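Local structure of tapirin (Caldicellulosiruptor kristjanssonii, 6N2B) at residues S438-V451 / V466-R478. The protein probably helps its thermophilic bacterium adhere to plant biomass by binding cellulose through a calcium-containing beta-helix domain. Residues are numbered along the deposited sequence; the frame is centred on the assembly and turned at random.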
loop_
_atom_site.group_PDB
_atom_site.type_symbol
_atom_site.label_atom_id
_atom_site.label_comp_id
_atom_site.label_asym_id
_atom_site.label_seq_id
_atom_site.Cartn_x
_atom_site.Cartn_y
_atom_site.Cartn_z
ATOM N N SER A 438 14.579 22.651 -7.156
ATOM C CA SER A 438 14.666 21.443 -7.954
ATOM C C SER A 438 16.100 21.208 -8.401
ATOM O O SER A 438 16.934 22.114 -8.403
ATOM C CB SER A 438 13.730 21.505 -9.170
ATOM O OG SER A 438 14.004 22.642 -9.965
ATOM N N VAL A 439 16.357 19.954 -8.762
ATOM C CA VAL A 439 17.538 19.504 -9.487
ATOM C C VAL A 439 17.053 18.673 -10.669
ATOM O O VAL A 439 16.112 17.884 -10.523
ATOM C CB VAL A 439 18.453 18.667 -8.576
ATOM C CG1 VAL A 439 19.515 17.917 -9.389
ATOM C CG2 VAL A 439 19.058 19.552 -7.503
ATOM N N TYR A 440 17.680 18.842 -11.835
ATOM C CA TYR A 440 17.239 18.133 -13.030
ATOM C C TYR A 440 18.405 17.444 -13.721
ATOM O O TYR A 440 19.569 17.677 -13.406
ATOM C CB TYR A 440 16.525 19.067 -14.012
ATOM C CG TYR A 440 17.393 20.106 -14.692
ATOM C CD1 TYR A 440 17.649 21.339 -14.089
ATOM C CD2 TYR A 440 17.924 19.870 -15.959
ATOM C CE1 TYR A 440 18.426 22.291 -14.713
ATOM C CE2 TYR A 440 18.694 20.824 -16.598
ATOM C CZ TYR A 440 18.945 22.034 -15.970
ATOM O OH TYR A 440 19.722 22.983 -16.611
ATOM N N ASP A 441 18.067 16.576 -14.677
ATOM C CA ASP A 441 19.032 15.768 -15.426
ATOM C C ASP A 441 18.530 15.646 -16.859
ATOM O O ASP A 441 17.545 14.943 -17.113
ATOM C CB ASP A 441 19.206 14.392 -14.787
ATOM C CG ASP A 441 20.186 13.485 -15.541
ATOM O OD1 ASP A 441 20.684 13.848 -16.640
ATOM O OD2 ASP A 441 20.450 12.376 -15.011
ATOM N N LYS A 442 19.194 16.325 -17.794
ATOM C CA LYS A 442 18.836 16.206 -19.201
ATOM C C LYS A 442 19.646 15.141 -19.919
ATOM O O LYS A 442 19.388 14.883 -21.095
ATOM C CB LYS A 442 18.993 17.546 -19.923
ATOM C CG LYS A 442 17.896 18.539 -19.627
ATOM C CD LYS A 442 17.944 19.760 -20.546
ATOM C CE LYS A 442 16.711 20.663 -20.361
ATOM N NZ LYS A 442 16.624 21.797 -21.315
ATOM N N SER A 443 20.610 14.512 -19.239
ATOM C CA SER A 443 21.339 13.405 -19.853
ATOM C C SER A 443 20.489 12.145 -19.933
ATOM O O SER A 443 20.760 11.277 -20.770
ATOM C CB SER A 443 22.629 13.119 -19.077
ATOM O OG SER A 443 22.418 12.136 -18.080
ATOM N N ALA A 444 19.468 12.035 -19.089
ATOM C CA ALA A 444 18.536 10.920 -19.119
ATOM C C ALA A 444 17.500 11.109 -20.228
ATOM O O ALA A 444 17.309 12.205 -20.768
ATOM C CB ALA A 444 17.848 10.778 -17.765
ATOM N N THR A 445 16.830 10.014 -20.570
ATOM C CA THR A 445 15.780 10.032 -21.581
ATOM C C THR A 445 14.632 9.170 -21.088
ATOM O O THR A 445 14.800 7.952 -20.943
ATOM C CB THR A 445 16.297 9.516 -22.920
ATOM O OG1 THR A 445 17.496 10.226 -23.269
ATOM C CG2 THR A 445 15.236 9.701 -24.016
ATOM N N PRO A 446 13.472 9.753 -20.757
ATOM C CA PRO A 446 13.144 11.178 -20.744
ATOM C C PRO A 446 13.889 11.972 -19.689
ATOM O O PRO A 446 14.507 11.386 -18.800
ATOM C CB PRO A 446 11.644 11.187 -20.415
ATOM C CG PRO A 446 11.182 9.774 -20.567
ATOM C CD PRO A 446 12.357 8.943 -20.242
ATOM N N TRP A 447 13.813 13.298 -19.787
ATOM C CA TRP A 447 14.409 14.164 -18.781
ATOM C C TRP A 447 13.825 13.858 -17.409
ATOM O O TRP A 447 12.642 13.527 -17.272
ATOM C CB TRP A 447 14.158 15.630 -19.115
ATOM C CG TRP A 447 14.790 16.107 -20.370
ATOM C CD1 TRP A 447 15.780 15.487 -21.098
ATOM C CD2 TRP A 447 14.485 17.320 -21.058
ATOM N NE1 TRP A 447 16.101 16.251 -22.200
ATOM C CE2 TRP A 447 15.321 17.377 -22.200
ATOM C CE3 TRP A 447 13.585 18.368 -20.820
ATOM C CZ2 TRP A 447 15.278 18.435 -23.095
ATOM C CZ3 TRP A 447 13.543 19.417 -21.709
ATOM C CH2 TRP A 447 14.386 19.444 -22.836
ATOM N N GLU A 448 14.660 13.991 -16.387
ATOM C CA GLU A 448 14.266 13.722 -15.017
ATOM C C GLU A 448 14.458 14.986 -14.192
ATOM O O GLU A 448 15.457 15.696 -14.344
ATOM C CB GLU A 448 15.082 12.561 -14.430
ATOM C CG GLU A 448 15.026 11.270 -15.239
ATOM C CD GLU A 448 15.695 10.088 -14.519
ATOM O OE1 GLU A 448 16.102 10.244 -13.334
ATOM O OE2 GLU A 448 15.817 8.998 -15.147
ATOM N N ILE A 449 13.490 15.295 -13.344
ATOM C CA ILE A 449 13.608 16.434 -12.448
ATOM C C ILE A 449 12.983 16.024 -11.136
ATOM O O ILE A 449 11.956 15.340 -11.118
ATOM C CB ILE A 449 12.947 17.719 -13.005
ATOM C CG1 ILE A 449 12.958 18.835 -11.951
ATOM C CG2 ILE A 449 11.538 17.480 -13.489
ATOM C CD1 ILE A 449 12.834 20.249 -12.540
ATOM N N VAL A 450 13.631 16.385 -10.038
ATOM C CA VAL A 450 13.050 16.236 -8.711
ATOM C C VAL A 450 12.690 17.626 -8.210
ATOM O O VAL A 450 13.479 18.570 -8.351
ATOM C CB VAL A 450 14.004 15.524 -7.740
ATOM C CG1 VAL A 450 15.381 16.161 -7.787
ATOM C CG2 VAL A 450 13.428 15.570 -6.349
ATOM N N VAL A 451 11.487 17.760 -7.662
ATOM C CA VAL A 451 10.984 19.037 -7.178
ATOM C C VAL A 451 10.857 18.965 -5.658
ATOM O O VAL A 451 10.166 18.090 -5.125
ATOM C CB VAL A 451 9.655 19.390 -7.862
ATOM C CG1 VAL A 451 9.032 20.641 -7.245
ATOM C CG2 VAL A 451 9.911 19.582 -9.367
ATOM N N VAL A 466 9.204 23.872 -13.183
ATOM C CA VAL A 466 9.731 22.969 -14.206
ATOM C C VAL A 466 10.186 23.751 -15.441
ATOM O O VAL A 466 11.307 23.569 -15.929
ATOM C CB VAL A 466 8.691 21.884 -14.561
ATOM C CG1 VAL A 466 9.067 21.170 -15.835
ATOM C CG2 VAL A 466 8.549 20.860 -13.422
ATOM N N ASN A 467 9.333 24.640 -15.956
ATOM C CA ASN A 467 9.684 25.412 -17.150
ATOM C C ASN A 467 10.931 26.253 -16.948
ATOM O O ASN A 467 11.705 26.463 -17.888
ATOM C CB ASN A 467 8.538 26.347 -17.542
ATOM C CG ASN A 467 7.511 25.673 -18.389
ATOM O OD1 ASN A 467 7.753 25.339 -19.562
ATOM N ND2 ASN A 467 6.319 25.488 -17.806
ATOM N N SER A 468 11.106 26.809 -15.755
ATOM C CA SER A 468 12.282 27.633 -15.532
ATOM C C SER A 468 13.562 26.814 -15.682
ATOM O O SER A 468 14.562 27.305 -16.222
ATOM C CB SER A 468 12.212 28.268 -14.152
ATOM O OG SER A 468 12.396 27.264 -13.159
ATOM N N LYS A 469 13.553 25.561 -15.207
ATOM C CA LYS A 469 14.776 24.771 -15.223
ATOM C C LYS A 469 15.017 24.128 -16.578
ATOM O O LYS A 469 16.178 23.984 -16.992
ATOM C CB LYS A 469 14.752 23.692 -14.138
ATOM C CG LYS A 469 14.668 24.240 -12.693
ATOM C CD LYS A 469 15.829 25.164 -12.379
ATOM C CE LYS A 469 15.983 25.433 -10.908
ATOM N NZ LYS A 469 16.311 24.247 -10.064
ATOM N N LEU A 470 13.944 23.775 -17.296
ATOM C CA LEU A 470 14.048 22.974 -18.505
ATOM C C LEU A 470 13.821 23.748 -19.788
ATOM O O LEU A 470 14.050 23.191 -20.868
ATOM C CB LEU A 470 13.043 21.826 -18.449
ATOM C CG LEU A 470 13.139 20.903 -17.236
ATOM C CD1 LEU A 470 12.297 19.663 -17.497
ATOM C CD2 LEU A 470 14.582 20.523 -16.920
ATOM N N GLY A 471 13.377 25.004 -19.702
ATOM C CA GLY A 471 12.942 25.750 -20.866
ATOM C C GLY A 471 11.710 25.188 -21.534
ATOM O O GLY A 471 11.351 25.645 -22.621
ATOM N N SER A 472 11.068 24.194 -20.929
ATOM C CA SER A 472 9.810 23.623 -21.401
ATOM C C SER A 472 9.303 22.694 -20.308
ATOM O O SER A 472 9.868 22.631 -19.208
ATOM C CB SER A 472 9.979 22.884 -22.731
ATOM O OG SER A 472 10.852 21.766 -22.602
ATOM N N PHE A 473 8.259 21.940 -20.639
ATOM C CA PHE A 473 7.630 21.003 -19.706
ATOM C C PHE A 473 7.030 19.891 -20.559
ATOM O O PHE A 473 5.828 19.888 -20.857
ATOM C CB PHE A 473 6.567 21.718 -18.860
ATOM C CG PHE A 473 6.059 20.931 -17.675
ATOM C CD1 PHE A 473 6.216 19.548 -17.590
ATOM C CD2 PHE A 473 5.396 21.580 -16.647
ATOM C CE1 PHE A 473 5.729 18.838 -16.500
ATOM C CE2 PHE A 473 4.911 20.874 -15.545
ATOM C CZ PHE A 473 5.081 19.512 -15.470
ATOM N N PRO A 474 7.857 18.955 -21.034
ATOM C CA PRO A 474 7.343 17.932 -21.952
ATOM C C PRO A 474 6.505 16.925 -21.194
ATOM O O PRO A 474 6.743 16.645 -20.016
ATOM C CB PRO A 474 8.609 17.289 -22.531
ATOM C CG PRO A 474 9.664 17.496 -21.485
ATOM C CD PRO A 474 9.277 18.727 -20.686
ATOM N N SER A 475 5.498 16.388 -21.881
ATOM C CA SER A 475 4.566 15.493 -21.212
ATOM C C SER A 475 5.250 14.233 -20.702
ATOM O O SER A 475 4.760 13.620 -19.746
ATOM C CB SER A 475 3.428 15.134 -22.163
ATOM O OG SER A 475 3.889 14.294 -23.210
ATOM N N ASN A 476 6.385 13.853 -21.286
ATOM C CA ASN A 476 7.079 12.625 -20.919
ATOM C C ASN A 476 8.066 12.803 -19.758
ATOM O O ASN A 476 8.790 11.855 -19.436
ATOM C CB ASN A 476 7.788 12.026 -22.157
ATOM C CG ASN A 476 9.113 12.743 -22.522
ATOM O OD1 ASN A 476 9.451 13.798 -21.982
ATOM N ND2 ASN A 476 9.867 12.146 -23.445
ATOM N N VAL A 477 8.109 13.972 -19.111
ATOM C CA VAL A 477 9.137 14.198 -18.093
ATOM C C VAL A 477 8.914 13.276 -16.897
ATOM O O VAL A 477 7.782 13.053 -16.456
ATOM C CB VAL A 477 9.204 15.680 -17.668
ATOM C CG1 VAL A 477 7.930 16.140 -16.989
ATOM C CG2 VAL A 477 10.387 15.897 -16.748
ATOM N N ARG A 478 9.997 12.680 -16.413
ATOM C CA ARG A 478 9.965 11.876 -15.201
ATOM C C ARG A 478 10.026 12.816 -14.007
ATOM O O ARG A 478 10.965 13.615 -13.885
ATOM C CB ARG A 478 11.131 10.891 -15.173
ATOM C CG ARG A 478 11.122 9.897 -16.312
ATOM C CD ARG A 478 10.261 8.719 -15.930
ATOM N NE ARG A 478 9.800 7.968 -17.092
ATOM C CZ ARG A 478 10.498 7.007 -17.681
ATOM N NH1 ARG A 478 11.696 6.671 -17.227
ATOM N NH2 ARG A 478 9.993 6.394 -18.735
HETATM O O HOH W 1 18.841 25.831 -15.791
HETATM O O HOH W 2 17.956 24.368 -19.132
HETATM O O HOH W 3 12.279 14.770 -22.287
HETATM O O HOH W 4 13.245 7.479 -14.641
#
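L470, at the end of the helix, enters between Y440 and W447 with its two methyls divided: CD2 lies 3.5 Å from Y440 CD2, and CD1 lies 3.8 Å from W447 CE3. Beside it the Y440 ring covers the last helical turn, one face over K469 O and its CD1 against K469 CB. That placement follows from chi1 of 69°, which sets CG between the backbone N and carbonyl carbon. With the Y440 ring cut back to an alanine, L470 CD2 and K469 CB would probably lose their cover and a gap open above the helix end. K442 lays its CG over one face of the indole, and its NZ donates to L470 O from above the carbonyl plane (3.0 Å). Deeper in, I449 CG2 meets V477 CG2 at 3.8 Å. The fold here is a hairpin, 436-441 antiparallel to 448-453, whose second strand takes 478-483 alongside in parallel; helix 459-470 lies in the connection and packs against the hairpin at this end of the beta-helix domain, the axes of 438-441 and 466-470 approaching to 9.4 Å at 47°. Two backbone bonds define that parallel register: R478 N to W447 O and I449 N to R478 O. P446, preceded by a cis peptide, seats CD over the centre of the R478 guanidinium (3.7 Å to CZ), while its CB lies against the N476 side-chain amide, 3.6 Å from ND2. At the other end K469 folds back at chi2 (-58°), which brings NZ onto S438 OG as donor (2.8 Å); S438 OG is also hydrogen-bonded to E465, a calcium ligand.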